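Local coordinates for protein ftsY (Mycoplasma mycoides, PDB 1ZU4) that is the bacterial receptor for the signal recognition particle, whose NG fragment pairs a helical bundle with a P-loop domain of the SRP54 family, at residues A141-A146 / A177-D182. Sequence-based numbering, arbitrary orientation.
Sequences ADTFRA and ASVVFD. Unlike the reference sequence in segment 141-146: Arg145 (reference Ser).
Ala141 sits against two consecutive valines of helix 176-189, and Thr143 adds a second point of touch two residues further along the loop. The methyl of Ala141 points at the helix, its CB 4.0 Å from Val180 CG2 and 4.4 Å from Val179 CB, so that the small side chain rests over both residues. Val179 splits its two branches between the loop residues. With CG1 anti to the backbone N (chi1 179°), that branch approaches the backbone of Ala141, 4.2 Å from the Ala141 N, while CG2 turns to Thr143 and meets it tip to tip, 3.9 Å from Thr143 CG2. The side chains that meet are joined by apolar contacts alone; the interface is small, with 143 Å² buried and no hydrogen bond crossing it.

Thr143 is held from its other branch: OG1 hydrogen-bonds to Ala174 O, just ahead of the helix, which is consistent with the rotation (chi1 63°) that turns CG2 toward Val179. The CB of Asp142 points away from the helix, and its carboxylate serves the loop instead. Its OD1 accepts a weak bond from Phe144 N and lies 2.9 Å from Arg145 NH1, a salt bridge of charges alone: OD1 is well out of the guanidinium plane, with Asp142 CG over one face toward its rim, and no N-H points at it. Arg145 NH2 also pairs with a sulfate ion, probably from the crystallisation liquor.

Met216 of helix 206-221 and Ile197 of strand 194-198 also touch both Ala141 and Val180, continuing the apolar packing. The arrangement thus joins the loop following strand 136-140 to the first turns of helix 176-189, loop and helix packing beside the mainly parallel sheet in the alpha/beta P-loop fold of the SRP54-type GTPase domain.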
loop_
_atom_site.group_PDB
_atom_site.type_symbol
_atom_site.label_atom_id
_atom_site.label_comp_id
_atom_site.label_asym_id
_atom_site.label_seq_id
_atom_site.Cartn_x
_atom_site.Cartn_y
_atom_site.Cartn_z
ATOM N N ALA A 141 9.468 -14.941 -9.666
ATOM C CA ALA A 141 10.774 -15.188 -9.033
ATOM C C ALA A 141 10.692 -15.536 -7.553
ATOM O O ALA A 141 11.723 -15.624 -6.881
ATOM C CB ALA A 141 11.717 -14.004 -9.242
ATOM N N ASP A 142 9.469 -15.743 -7.057
ATOM C CA ASP A 142 9.279 -16.392 -5.767
ATOM C C ASP A 142 9.210 -17.871 -6.054
ATOM O O ASP A 142 8.123 -18.444 -6.226
ATOM C CB ASP A 142 7.994 -15.925 -5.086
ATOM C CG ASP A 142 7.887 -16.387 -3.646
ATOM O OD1 ASP A 142 8.542 -17.379 -3.249
ATOM O OD2 ASP A 142 7.136 -15.744 -2.893
ATOM N N THR A 143 10.386 -18.485 -6.116
ATOM C CA THR A 143 10.519 -19.905 -6.438
ATOM C C THR A 143 10.515 -20.771 -5.163
ATOM O O THR A 143 10.668 -21.984 -5.257
ATOM C CB THR A 143 11.821 -20.190 -7.250
ATOM O OG1 THR A 143 12.954 -19.850 -6.446
ATOM C CG2 THR A 143 11.892 -19.376 -8.552
ATOM N N PHE A 144 10.338 -20.163 -3.980
ATOM C CA PHE A 144 10.396 -20.944 -2.727
ATOM C C PHE A 144 9.335 -22.067 -2.638
ATOM O O PHE A 144 9.543 -23.113 -1.987
ATOM C CB PHE A 144 10.346 -20.081 -1.450
ATOM C CG PHE A 144 10.437 -20.914 -0.197
ATOM C CD1 PHE A 144 11.691 -21.246 0.351
ATOM C CD2 PHE A 144 9.277 -21.471 0.380
ATOM C CE1 PHE A 144 11.785 -22.088 1.487
ATOM C CE2 PHE A 144 9.356 -22.316 1.506
ATOM C CZ PHE A 144 10.615 -22.628 2.061
ATOM N N ARG A 145 8.193 -21.833 -3.276
ATOM C CA ARG A 145 7.175 -22.856 -3.467
ATOM C C ARG A 145 6.513 -22.512 -4.780
ATOM O O ARG A 145 6.198 -21.330 -5.035
ATOM C CB ARG A 145 6.137 -22.835 -2.342
ATOM C CG ARG A 145 5.324 -21.542 -2.262
ATOM C CD ARG A 145 6.203 -20.426 -1.773
ATOM N NE ARG A 145 5.464 -19.221 -1.449
ATOM C CZ ARG A 145 6.026 -18.138 -0.926
ATOM N NH1 ARG A 145 7.334 -18.116 -0.670
ATOM N NH2 ARG A 145 5.281 -17.078 -0.660
ATOM N N ALA A 146 6.305 -23.533 -5.619
ATOM C CA ALA A 146 5.717 -23.286 -6.931
ATOM C C ALA A 146 4.254 -22.892 -6.782
ATOM O O ALA A 146 3.611 -22.571 -7.778
ATOM C CB ALA A 146 5.877 -24.496 -7.857
ATOM N N ALA A 177 17.157 -15.349 -9.410
ATOM C CA ALA A 177 17.753 -14.504 -10.433
ATOM C C ALA A 177 17.669 -15.127 -11.787
ATOM O O ALA A 177 17.703 -14.407 -12.761
ATOM C CB ALA A 177 19.224 -14.142 -10.121
ATOM N N SER A 178 17.595 -16.456 -11.885
ATOM C CA SER A 178 17.574 -17.034 -13.243
ATOM C C SER A 178 16.239 -16.739 -13.921
ATOM O O SER A 178 16.193 -16.510 -15.117
ATOM C CB SER A 178 17.909 -18.522 -13.247
ATOM O OG SER A 178 16.887 -19.251 -12.587
ATOM N N VAL A 179 15.158 -16.705 -13.154
ATOM C CA VAL A 179 13.848 -16.310 -13.715
ATOM C C VAL A 179 13.909 -14.828 -14.169
ATOM O O VAL A 179 13.438 -14.471 -15.247
ATOM C CB VAL A 179 12.754 -16.482 -12.666
ATOM C CG1 VAL A 179 11.381 -16.066 -13.219
ATOM C CG2 VAL A 179 12.760 -17.957 -12.088
ATOM N N VAL A 180 14.530 -13.989 -13.355
ATOM C CA VAL A 180 14.711 -12.561 -13.719
ATOM C C VAL A 180 15.578 -12.456 -14.960
ATOM O O VAL A 180 15.225 -11.747 -15.887
ATOM C CB VAL A 180 15.188 -11.757 -12.529
ATOM C CG1 VAL A 180 15.632 -10.335 -12.933
ATOM C CG2 VAL A 180 14.072 -11.740 -11.473
ATOM N N PHE A 181 16.673 -13.212 -15.029
ATOM C CA PHE A 181 17.450 -13.287 -16.289
ATOM C C PHE A 181 16.572 -13.614 -17.513
ATOM O O PHE A 181 16.628 -12.930 -18.558
ATOM C CB PHE A 181 18.616 -14.314 -16.164
ATOM C CG PHE A 181 19.444 -14.463 -17.423
ATOM C CD1 PHE A 181 20.707 -13.897 -17.506
ATOM C CD2 PHE A 181 18.963 -15.195 -18.512
ATOM C CE1 PHE A 181 21.476 -14.034 -18.641
ATOM C CE2 PHE A 181 19.739 -15.348 -19.678
ATOM C CZ PHE A 181 20.999 -14.758 -19.732
ATOM N N ASP A 182 15.739 -14.641 -17.396
ATOM C CA ASP A 182 14.864 -14.985 -18.521
ATOM C C ASP A 182 13.838 -13.908 -18.867
ATOM O O ASP A 182 13.628 -13.584 -20.054
ATOM C CB ASP A 182 14.168 -16.324 -18.274
ATOM C CG ASP A 182 15.129 -17.498 -18.435
ATOM O OD1 ASP A 182 16.212 -17.316 -19.068
ATOM O OD2 ASP A 182 14.768 -18.604 -17.967
#